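Local coordinates for globin (Geobacter sulfurreducens, PDB 2W31), which serves as the heme-binding domain of a globin-coupled sensor, holding a six-coordinate heme iron and probably able to bind oxygen, at residues A[33-38]-A[111-116]; A[38-43]-A[54-59]. All coordinates share one frame; numbering follows the deposited sequence.

Contact 1: A[33-38]-A[111-116]; sequences ERLADQ and RQFTLS
R34, L35 and Q38 close round the ring of F113, a single aromatic side chain that makes nearly all of the contact from segment 111-116; it is a compact example of how one ring can bridge two helices. F113 has CG anti to the backbone N (chi1 -179°), which projects the ring straight across the interface toward segment 33-38. The apolar part comes first. L35 lays its CB over one face of the ring in a CH-pi contact, 3.9 Å from the centroid, while L35 CD2 comes to 3.7 Å from F113 CG nearer the root of the ring. Even the backbone takes part, with L35 N only 3.4 Å from F113 CZ, so the ring pushes right up to the surface of the opposite helix.

The polar neighbours gather round the same ring. In the modelled conformer of R34, one of two, F113 CE1 rests against one face of the guanidinium, off its centre, with the two planes 28° apart; R34 is itself an exposed residue. The Q38 amide stands at the ring edge, its plane steeply turned to that of the ring. In this conformer of R34 a water weakly bonded to R34 NH2 donates to F113 O, 2.9 Å away, a tenuous bridge on the exposed side.

The segments run roughly antiparallel, 152° between their directions and 11.0 Å between axes, and belong to helices 32-44 and 100-121, the B and G helices of the globin fold. Helix 62-72 closes the buried side, where F70 touches both L35 and T114, while helix 125-151 packs against R111, T114 and L115. Beyond, R111, Q112 and S116 bond to the second subunit.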
ATOM      1  N   GLU A  33      -8.404 -10.126  17.536  1.00 20.28           N
ATOM      2  CA  GLU A  33      -7.325 -10.787  18.296  1.00 20.85           C
ATOM      3  C   GLU A  33      -6.361 -11.585  17.395  1.00 21.13           C
ATOM      4  O   GLU A  33      -5.139 -11.608  17.651  1.00 20.98           O
ATOM      5  CB  GLU A  33      -7.892 -11.685  19.423  1.00 21.60           C
ATOM      6  CG  GLU A  33      -8.640 -10.906  20.497  1.00 23.89           C
ATOM      7  CD  GLU A  33     -10.134 -10.774  20.211  1.00 27.37           C
ATOM      8  OE1 GLU A  33     -10.617 -11.242  19.150  1.00 27.59           O
ATOM      9  OE2 GLU A  33     -10.842 -10.209  21.073  1.00 29.72           O
ATOM     10  N   ARG A  34      -6.913 -12.256  16.379  1.00 21.11           N
ATOM     11  CA  ARG A  34      -6.125 -12.980  15.379  1.00 21.79           C
ATOM     12  C   ARG A  34      -5.170 -11.999  14.678  1.00 21.64           C
ATOM     13  O   ARG A  34      -3.952 -12.272  14.559  1.00 21.45           O
ATOM     14  CB  ARG A  34      -7.040 -13.620  14.337  0.60 22.87           C
ATOM     15  CG  ARG A  34      -7.227 -15.121  14.452  0.60 25.10           C
ATOM     16  CD  ARG A  34      -7.910 -15.715  13.219  0.60 27.08           C
ATOM     17  NE  ARG A  34      -6.983 -15.781  12.098  0.60 29.61           N
ATOM     18  CZ  ARG A  34      -7.156 -15.209  10.902  0.60 30.99           C
ATOM     19  NH1 ARG A  34      -8.257 -14.531  10.597  0.60 31.14           N
ATOM     20  NH2 ARG A  34      -6.212 -15.342   9.985  0.60 31.49           N
ATOM     21  N   LEU A  35      -5.726 -10.848  14.260  1.00 20.07           N
ATOM     22  CA  LEU A  35      -4.937  -9.759  13.664  1.00 19.94           C
ATOM     23  C   LEU A  35      -3.845  -9.304  14.638  1.00 20.14           C
ATOM     24  O   LEU A  35      -2.675  -9.243  14.280  1.00 20.03           O
ATOM     25  CB  LEU A  35      -5.838  -8.576  13.222  1.00 19.01           C
ATOM     26  CG  LEU A  35      -5.174  -7.360  12.531  1.00 19.28           C
ATOM     27  CD1 LEU A  35      -4.615  -6.375  13.567  1.00 20.30           C
ATOM     28  CD2 LEU A  35      -4.068  -7.771  11.533  1.00 20.23           C
ATOM     29  N   ALA A  36      -4.227  -9.030  15.892  1.00 20.90           N
ATOM     30  CA  ALA A  36      -3.272  -8.538  16.890  1.00 21.52           C
ATOM     31  C   ALA A  36      -2.141  -9.532  17.142  1.00 21.98           C
ATOM     32  O   ALA A  36      -0.984  -9.126  17.266  1.00 22.25           O
ATOM     33  CB  ALA A  36      -3.982  -8.197  18.212  1.00 22.59           C
ATOM     34  N   ASP A  37      -2.472 -10.828  17.205  1.00 23.03           N
ATOM     35  CA  ASP A  37      -1.466 -11.876  17.449  1.00 24.53           C
ATOM     36  C   ASP A  37      -0.525 -11.974  16.255  1.00 24.59           C
ATOM     37  O   ASP A  37       0.678 -12.031  16.445  1.00 25.49           O
ATOM     38  CB  ASP A  37      -2.109 -13.257  17.692  1.00 24.26           C
ATOM     39  CG  ASP A  37      -2.783 -13.367  19.053  1.00 27.36           C
ATOM     40  OD1 ASP A  37      -2.530 -12.528  19.948  1.00 29.39           O
ATOM     41  OD2 ASP A  37      -3.602 -14.307  19.210  1.00 29.41           O
ATOM     42  N   GLN A  38      -1.081 -11.993  15.040  1.00 23.69           N
ATOM     43  CA  GLN A  38      -0.273 -12.146  13.836  1.00 22.79           C
ATOM     44  C   GLN A  38       0.614 -10.922  13.646  1.00 22.04           C
ATOM     45  O   GLN A  38       1.793 -11.066  13.344  1.00 21.92           O
ATOM     46  CB  GLN A  38      -1.143 -12.435  12.605  1.00 23.54           C
ATOM     47  CG  GLN A  38      -1.763 -13.833  12.665  1.00 24.90           C
ATOM     48  CD  GLN A  38      -2.600 -14.222  11.441  1.00 27.33           C
ATOM     49  OE1 GLN A  38      -2.371 -13.734  10.333  1.00 27.68           O
ATOM     50  NE2 GLN A  38      -3.561 -15.136  11.645  1.00 29.71           N
ATOM     51  N   ARG A 111      -2.631  -5.423   5.434  1.00 11.04           N
ATOM     52  CA  ARG A 111      -3.293  -5.499   4.138  1.00 11.81           C
ATOM     53  C   ARG A 111      -3.535  -6.978   3.742  1.00 11.83           C
ATOM     54  O   ARG A 111      -4.622  -7.348   3.324  1.00 12.58           O
ATOM     55  CB  ARG A 111      -2.375  -4.818   3.128  1.00 13.30           C
ATOM     56  CG  ARG A 111      -2.965  -4.592   1.840  1.00 14.03           C
ATOM     57  CD  ARG A 111      -1.827  -4.162   0.856  1.00 14.36           C
ATOM     58  NE  ARG A 111      -1.010  -3.006   1.259  1.00 13.87           N
ATOM     59  CZ  ARG A 111      -1.442  -1.732   1.212  1.00 12.34           C
ATOM     60  NH1 ARG A 111      -2.686  -1.461   0.877  1.00 12.52           N
ATOM     61  NH2 ARG A 111      -0.669  -0.709   1.545  1.00 13.61           N
ATOM     62  N   GLN A 112      -2.530  -7.847   3.913  1.00 11.96           N
ATOM     63  CA  GLN A 112      -2.671  -9.244   3.466  1.00 12.54           C
ATOM     64  C   GLN A 112      -3.725  -9.907   4.348  1.00 12.49           C
ATOM     65  O   GLN A 112      -4.555 -10.679   3.858  1.00 14.06           O
ATOM     66  CB  GLN A 112      -1.330  -9.978   3.598  1.00 13.43           C
ATOM     67  CG  GLN A 112      -0.158  -9.273   2.873  1.00 14.22           C
ATOM     68  CD  GLN A 112      -0.051  -9.583   1.381  1.00 15.89           C
ATOM     69  OE1 GLN A 112      -1.054  -9.918   0.723  1.00 18.85           O
ATOM     70  NE2 GLN A 112       1.175  -9.450   0.828  1.00 14.93           N
ATOM     71  N   PHE A 113      -3.701  -9.593   5.650  1.00 12.92           N
ATOM     72  CA  PHE A 113      -4.628 -10.228   6.592  1.00 13.66           C
ATOM     73  C   PHE A 113      -6.070  -9.849   6.240  1.00 13.13           C
ATOM     74  O   PHE A 113      -6.985 -10.720   6.207  1.00 14.11           O
ATOM     75  CB  PHE A 113      -4.306  -9.740   8.005  1.00 13.96           C
ATOM     76  CG  PHE A 113      -5.195 -10.348   9.097  1.00 16.36           C
ATOM     77  CD1 PHE A 113      -4.843 -11.541   9.754  1.00 17.58           C
ATOM     78  CD2 PHE A 113      -6.389  -9.716   9.454  1.00 18.00           C
ATOM     79  CE1 PHE A 113      -5.677 -12.093  10.734  1.00 18.45           C
ATOM     80  CE2 PHE A 113      -7.224 -10.257  10.469  1.00 19.53           C
ATOM     81  CZ  PHE A 113      -6.872 -11.443  11.076  1.00 19.49           C
ATOM     82  N   THR A 114      -6.300  -8.552   6.001  1.00 13.15           N
ATOM     83  CA  THR A 114      -7.661  -8.063   5.752  1.00 12.95           C
ATOM     84  C   THR A 114      -8.198  -8.525   4.410  1.00 13.29           C
ATOM     85  O   THR A 114      -9.381  -8.907   4.305  1.00 13.46           O
ATOM     86  CB  THR A 114      -7.683  -6.545   5.867  1.00 13.56           C
ATOM     87  OG1 THR A 114      -7.121  -6.187   7.133  1.00 13.14           O
ATOM     88  CG2 THR A 114      -9.121  -6.017   5.834  1.00 13.50           C
ATOM     89  N   LEU A 115      -7.337  -8.603   3.395  1.00 13.26           N
ATOM     90  CA  LEU A 115      -7.826  -9.081   2.111  1.00 14.30           C
ATOM     91  C   LEU A 115      -8.147 -10.574   2.161  1.00 13.93           C
ATOM     92  O   LEU A 115      -9.035 -11.047   1.382  1.00 15.56           O
ATOM     93  CB  LEU A 115      -6.874  -8.735   0.947  1.00 14.58           C
ATOM     94  CG  LEU A 115      -6.765  -7.238   0.671  1.00 18.66           C
ATOM     95  CD1 LEU A 115      -6.164  -7.054  -0.759  1.00 19.54           C
ATOM     96  CD2 LEU A 115      -7.941  -6.322   0.883  1.00 21.46           C
ATOM     97  N   SER A 116      -7.432 -11.305   3.008  1.00 14.94           N
ATOM     98  CA  SER A 116      -7.783 -12.724   3.186  1.00 16.17           C
ATOM     99  C   SER A 116      -9.142 -12.881   3.856  1.00 16.73           C
ATOM    100  O   SER A 116      -9.920 -13.763   3.450  1.00 18.50           O
ATOM    101  CB  SER A 116      -6.681 -13.493   3.895  1.00 16.88           C
ATOM    102  OG  SER A 116      -5.725 -13.820   2.893  1.00 19.14           O
TER
HETATM  103  O   HOH W   1      -7.123 -13.434   7.273  1.00 26.40           O

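Contact 2: A[38-43]-A[54-59]; sequences QFYDYL and KEDLVL. With HEM (protoporphyrin IX containing Fe), chain C.
The ring of Y40 and the carboxylate of D56 meet at an edge: D56 OD2 lies near the plane of the phenol ring, and the two planes are turned 47° from each other. K63 adds a cation-pi contact to the same ring. One residue earlier, F39 offers its own ring edge to the heme, with CHC of the porphyrin near the ring plane and 4.2 Å from F39 CZ, and it also meets the imidazole of H66, an axial ligand of the iron, at about 30° between planes.

A single hydrogen bond joins the segments, a simple case of two helices joined by long side chains rather than by close backbones: the nearest CA atoms, those of Y40 and D56, are 11.0 Å apart. CG anti to the backbone N (chi1 -156°) carries the Y40 ring toward D56, and its OH donates to D56 OD2 at 2.5 Å, a short bond that uses the anti lone pair, away from OD1. The other oxygen is also occupied, since D56 OD1 accepts from the backbone N atoms of K61 and L62, where helix 62-72 begins. A phenylalanine in place of Y40 would probably leave D56 OD2 without this donor and remove the one hydrogen bond between the segments, though OD1 would keep its backbone donors.

L43, further along helix 32-44, belongs to the heme pocket: its CD1 comes to 3.7 Å from CBC of the heme vinyl, and its CD2 packs against the methyl CMC.

Three donors thus grip the buried D56 carboxylate, and they, with the nearby start of a helix, would be expected to favour its charged form. Through D56 the phenol of Y40 is linked to the beginning of the helix that carries H66, tying helix 32-44 to the region just before the iron ligand.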
ATOM      1  N   GLN A  38      -1.081 -11.993  15.040  1.00 23.69           N
ATOM      2  CA  GLN A  38      -0.273 -12.146  13.836  1.00 22.79           C
ATOM      3  C   GLN A  38       0.614 -10.922  13.646  1.00 22.04           C
ATOM      4  O   GLN A  38       1.793 -11.066  13.344  1.00 21.92           O
ATOM      5  CB  GLN A  38      -1.143 -12.435  12.605  1.00 23.54           C
ATOM      6  CG  GLN A  38      -1.763 -13.833  12.665  1.00 24.90           C
ATOM      7  CD  GLN A  38      -2.600 -14.222  11.441  1.00 27.33           C
ATOM      8  OE1 GLN A  38      -2.371 -13.734  10.333  1.00 27.68           O
ATOM      9  NE2 GLN A  38      -3.561 -15.136  11.645  1.00 29.71           N
ATOM     10  N   PHE A  39       0.048  -9.721  13.845  1.00 20.97           N
ATOM     11  CA  PHE A  39       0.779  -8.468  13.729  1.00 20.70           C
ATOM     12  C   PHE A  39       1.942  -8.424  14.714  1.00 20.53           C
ATOM     13  O   PHE A  39       3.109  -8.195  14.319  1.00 19.56           O
ATOM     14  CB  PHE A  39      -0.223  -7.300  13.950  1.00 20.17           C
ATOM     15  CG  PHE A  39       0.360  -5.932  13.796  1.00 21.89           C
ATOM     16  CD1 PHE A  39       0.298  -5.280  12.566  1.00 22.52           C
ATOM     17  CD2 PHE A  39       0.892  -5.246  14.890  1.00 23.11           C
ATOM     18  CE1 PHE A  39       0.784  -3.978  12.436  1.00 23.00           C
ATOM     19  CE2 PHE A  39       1.376  -3.938  14.764  1.00 21.79           C
ATOM     20  CZ  PHE A  39       1.315  -3.304  13.515  1.00 22.72           C
ATOM     21  N   TYR A  40       1.637  -8.709  15.988  1.00 21.67           N
ATOM     22  CA  TYR A  40       2.635  -8.689  17.059  1.00 22.33           C
ATOM     23  C   TYR A  40       3.725  -9.732  16.829  1.00 22.05           C
ATOM     24  O   TYR A  40       4.919  -9.413  16.891  1.00 22.77           O
ATOM     25  CB  TYR A  40       1.942  -8.952  18.387  1.00 22.37           C
ATOM     26  CG  TYR A  40       2.669  -8.429  19.607  1.00 24.56           C
ATOM     27  CD1 TYR A  40       2.433  -7.135  20.085  1.00 26.46           C
ATOM     28  CD2 TYR A  40       3.574  -9.229  20.285  1.00 25.97           C
ATOM     29  CE1 TYR A  40       3.080  -6.654  21.231  1.00 26.44           C
ATOM     30  CE2 TYR A  40       4.244  -8.751  21.435  1.00 26.09           C
ATOM     31  CZ  TYR A  40       3.969  -7.469  21.895  1.00 26.57           C
ATOM     32  OH  TYR A  40       4.592  -6.971  23.012  1.00 28.62           O
ATOM     33  N   ASP A  41       3.325 -10.952  16.485  1.00 22.06           N
ATOM     34  CA  ASP A  41       4.312 -12.026  16.237  1.00 22.67           C
ATOM     35  C   ASP A  41       5.211 -11.765  15.009  1.00 22.49           C
ATOM     36  O   ASP A  41       6.376 -12.150  14.992  1.00 23.10           O
ATOM     37  CB  ASP A  41       3.604 -13.374  16.073  1.00 24.37           C
ATOM     38  CG  ASP A  41       2.981 -13.882  17.377  1.00 27.00           C
ATOM     39  OD1 ASP A  41       3.351 -13.383  18.467  1.00 30.47           O
ATOM     40  OD2 ASP A  41       2.102 -14.774  17.305  1.00 31.81           O
ATOM     41  N   TYR A  42       4.678 -11.124  13.969  1.00 21.85           N
ATOM     42  CA  TYR A  42       5.485 -10.763  12.809  1.00 20.21           C
ATOM     43  C   TYR A  42       6.601  -9.767  13.216  1.00 21.40           C
ATOM     44  O   TYR A  42       7.741  -9.879  12.769  1.00 20.87           O
ATOM     45  CB  TYR A  42       4.563 -10.118  11.781  1.00 19.72           C
ATOM     46  CG  TYR A  42       5.091  -9.993  10.368  1.00 16.58           C
ATOM     47  CD1 TYR A  42       4.641 -10.843   9.349  1.00 16.90           C
ATOM     48  CD2 TYR A  42       6.004  -8.990  10.029  1.00 16.62           C
ATOM     49  CE1 TYR A  42       5.102 -10.692   8.008  1.00 18.61           C
ATOM     50  CE2 TYR A  42       6.480  -8.845   8.677  1.00 17.57           C
ATOM     51  CZ  TYR A  42       6.030  -9.709   7.699  1.00 17.31           C
ATOM     52  OH  TYR A  42       6.451  -9.551   6.397  1.00 19.63           O
ATOM     53  N   LEU A  43       6.252  -8.805  14.069  1.00 21.36           N
ATOM     54  CA  LEU A  43       7.228  -7.812  14.530  1.00 22.19           C
ATOM     55  C   LEU A  43       8.311  -8.417  15.422  1.00 23.37           C
ATOM     56  O   LEU A  43       9.495  -8.017  15.345  1.00 21.89           O
ATOM     57  CB  LEU A  43       6.524  -6.651  15.237  1.00 22.06           C
ATOM     58  CG  LEU A  43       5.572  -5.794  14.375  1.00 23.96           C
ATOM     59  CD1 LEU A  43       4.986  -4.646  15.206  1.00 26.03           C
ATOM     60  CD2 LEU A  43       6.259  -5.272  13.127  1.00 24.96           C
ATOM     61  N   LYS A  54      10.390  -5.076  23.791  1.00 25.62           N
ATOM     62  CA  LYS A  54      11.021  -5.672  24.983  1.00 25.77           C
ATOM     63  C   LYS A  54      10.391  -5.144  26.262  1.00 26.85           C
ATOM     64  O   LYS A  54      10.011  -5.934  27.112  1.00 26.34           O
ATOM     65  CB  LYS A  54      12.539  -5.439  25.073  1.00 26.74           C
ATOM     66  CG  LYS A  54      13.374  -5.894  23.885  1.00 29.47           C
ATOM     67  CD  LYS A  54      13.153  -7.329  23.419  1.00 29.59           C
ATOM     68  CE  LYS A  54      14.269  -7.747  22.453  0.50 30.35           C
ATOM     69  NZ  LYS A  54      14.770  -9.135  22.730  0.50 32.69           N
ATOM     70  N   GLU A  55      10.249  -3.814  26.395  1.00 27.32           N
ATOM     71  CA  GLU A  55       9.610  -3.252  27.598  1.00 28.16           C
ATOM     72  C   GLU A  55       8.177  -3.704  27.698  1.00 27.71           C
ATOM     73  O   GLU A  55       7.653  -3.983  28.818  1.00 29.59           O
ATOM     74  CB  GLU A  55       9.733  -1.729  27.639  1.00 29.52           C
ATOM     75  CG  GLU A  55      11.189  -1.260  27.867  1.00 33.00           C
ATOM     76  CD  GLU A  55      11.765  -1.710  29.204  1.00 37.51           C
ATOM     77  OE1 GLU A  55      12.657  -2.583  29.202  1.00 37.82           O
ATOM     78  OE2 GLU A  55      11.329  -1.180  30.257  1.00 40.74           O
ATOM     79  N   ASP A  56       7.560  -3.846  26.521  1.00 26.78           N
ATOM     80  CA  ASP A  56       6.181  -4.237  26.440  1.00 25.08           C
ATOM     81  C   ASP A  56       5.938  -5.656  26.905  1.00 25.12           C
ATOM     82  O   ASP A  56       4.787  -6.031  27.159  1.00 24.75           O
ATOM     83  CB  ASP A  56       5.670  -4.076  25.004  1.00 24.07           C
ATOM     84  CG  ASP A  56       4.169  -4.099  24.932  1.00 25.07           C
ATOM     85  OD1 ASP A  56       3.527  -3.212  25.544  1.00 26.76           O
ATOM     86  OD2 ASP A  56       3.633  -5.022  24.304  1.00 24.93           O
ATOM     87  N   LEU A  57       7.005  -6.469  26.999  1.00 24.46           N
ATOM     88  CA  LEU A  57       6.807  -7.860  27.420  1.00 25.44           C
ATOM     89  C   LEU A  57       6.069  -7.871  28.755  1.00 27.17           C
ATOM     90  O   LEU A  57       5.095  -8.618  28.931  1.00 28.74           O
ATOM     91  CB  LEU A  57       8.132  -8.635  27.499  1.00 24.75           C
ATOM     92  CG  LEU A  57       7.972 -10.128  27.851  1.00 26.46           C
ATOM     93  CD1 LEU A  57       7.160 -10.860  26.795  1.00 26.24           C
ATOM     94  CD2 LEU A  57       9.319 -10.765  28.028  1.00 24.91           C
ATOM     95  N   VAL A  58       6.499  -7.009  29.665  1.00 27.97           N
ATOM     96  CA  VAL A  58       5.853  -6.917  30.983  1.00 29.46           C
ATOM     97  C   VAL A  58       4.656  -5.943  30.960  1.00 30.52           C
ATOM     98  O   VAL A  58       3.556  -6.290  31.413  1.00 31.77           O
ATOM     99  CB  VAL A  58       6.879  -6.509  32.054  1.00 29.43           C
ATOM    100  CG1 VAL A  58       6.199  -6.285  33.414  1.00 29.45           C
ATOM    101  CG2 VAL A  58       7.968  -7.584  32.188  1.00 30.26           C
ATOM    102  N   LEU A  59       4.852  -4.743  30.413  1.00 30.73           N
ATOM    103  CA  LEU A  59       3.783  -3.729  30.408  1.00 32.15           C
ATOM    104  C   LEU A  59       2.494  -4.213  29.733  1.00 32.88           C
ATOM    105  O   LEU A  59       1.394  -3.959  30.235  1.00 33.01           O
ATOM    106  CB  LEU A  59       4.276  -2.402  29.826  1.00 32.39           C
ATOM    107  CG  LEU A  59       5.500  -1.846  30.564  1.00 33.86           C
ATOM    108  CD1 LEU A  59       6.096  -0.648  29.831  1.00 35.88           C
ATOM    109  CD2 LEU A  59       5.149  -1.478  32.021  1.00 35.71           C
TER
HETATM  110  CHA HEM C 200       2.185   3.528  19.036  1.00 21.10           C
HETATM  111  CHB HEM C 200      -0.458   2.398  15.169  1.00 17.49           C
HETATM  112  CHC HEM C 200       3.446   0.249  13.264  1.00 13.81           C
HETATM  113  CHD HEM C 200       5.528   0.287  17.624  1.00 18.76           C
HETATM  114  C1A HEM C 200       1.127   3.428  18.158  1.00 19.92           C
HETATM  115  C2A HEM C 200      -0.188   4.017  18.333  1.00 20.33           C
HETATM  116  C3A HEM C 200      -0.936   3.687  17.273  1.00 19.26           C
HETATM  117  C4A HEM C 200      -0.083   2.893  16.394  1.00 18.52           C
HETATM  118  CMA HEM C 200      -2.402   4.057  16.972  1.00 20.25           C
HETATM  119  CAA HEM C 200      -0.625   4.894  19.551  1.00 21.00           C
HETATM  120  CBA HEM C 200       0.012   6.258  19.261  0.50 21.92           C
HETATM  121  CGA HEM C 200      -0.560   7.411  20.062  0.50 25.18           C
HETATM  122  O1A HEM C 200      -1.731   7.821  19.825  0.50 24.60           O
HETATM  123  O2A HEM C 200       0.185   7.933  20.939  0.50 24.10           O
HETATM  124  C1B HEM C 200       0.419   1.841  14.252  1.00 15.91           C
HETATM  125  C2B HEM C 200       0.152   1.571  12.848  1.00 14.53           C
HETATM  126  C3B HEM C 200       1.226   0.980  12.314  1.00 13.37           C
HETATM  127  C4B HEM C 200       2.201   0.808  13.383  1.00 14.12           C
HETATM  128  CMB HEM C 200      -1.178   1.972  12.173  1.00 15.71           C
HETATM  129  CAB HEM C 200       1.442   0.486  10.885  1.00 13.24           C
HETATM  130  CBB HEM C 200       0.470  -0.144  10.199  1.00 13.25           C
HETATM  131  C1C HEM C 200       4.318  -0.003  14.294  1.00 15.08           C
HETATM  132  C2C HEM C 200       5.504  -0.824  14.232  1.00 15.44           C
HETATM  133  C3C HEM C 200       6.058  -0.845  15.447  1.00 15.94           C
HETATM  134  C4C HEM C 200       5.253  -0.010  16.313  1.00 16.66           C
HETATM  135  CMC HEM C 200       6.023  -1.561  12.999  1.00 15.43           C
HETATM  136  CAC HEM C 200       7.348  -1.595  15.839  1.00 18.70           C
HETATM  137  CBC HEM C 200       7.433  -2.444  16.859  1.00 19.25           C
HETATM  138  C1D HEM C 200       4.898   1.260  18.354  1.00 19.61           C
HETATM  139  C2D HEM C 200       5.394   1.817  19.622  1.00 21.77           C
HETATM  140  C3D HEM C 200       4.363   2.833  20.068  1.00 22.57           C
HETATM  141  C4D HEM C 200       3.325   2.780  19.043  1.00 21.17           C
HETATM  142  CMD HEM C 200       6.700   1.460  20.318  1.00 21.69           C
HETATM  143  CAD HEM C 200       4.360   3.706  21.353  0.50 25.26           C
HETATM  144  CBD HEM C 200       5.282   4.905  21.239  0.50 27.61           C
HETATM  145  CGD HEM C 200       5.477   5.472  22.631  0.50 28.90           C
HETATM  146  O1D HEM C 200       5.991   4.760  23.536  0.50 30.61           O
HETATM  147  O2D HEM C 200       5.120   6.653  22.835  0.50 29.55           O
HETATM  148  NA  HEM C 200       1.168   2.734  16.968  1.00 17.84           N
HETATM  149  NB  HEM C 200       1.672   1.369  14.538  1.00 14.62           N
HETATM  150  NC  HEM C 200       4.174   0.488  15.587  1.00 16.01           N
HETATM  151  ND  HEM C 200       3.694   1.860  18.070  1.00 18.50           N
HETATM  152 FE   HEM C 200       2.670   1.594  16.282  1.00 18.47          FE

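Both contacts draw on helix 32-44 and overlap at Q38, yet they use different stretches and faces of it. Contact 1 lies nearer the centre of the chain and is mixed, with a buried apolar side and an exposed polar side; it joins two long helices of the globin fold by packing round one ring. Contact 2, about 15 Å away between centres, sits farther out, buries much less surface and depends on a single polar bond to a short helix. The chemistry follows the place: dispersion and contact between flat groups where helices lie side by side, a directed hydrogen bond where they stand apart. Each comes within about 6 Å of H66, between side chains.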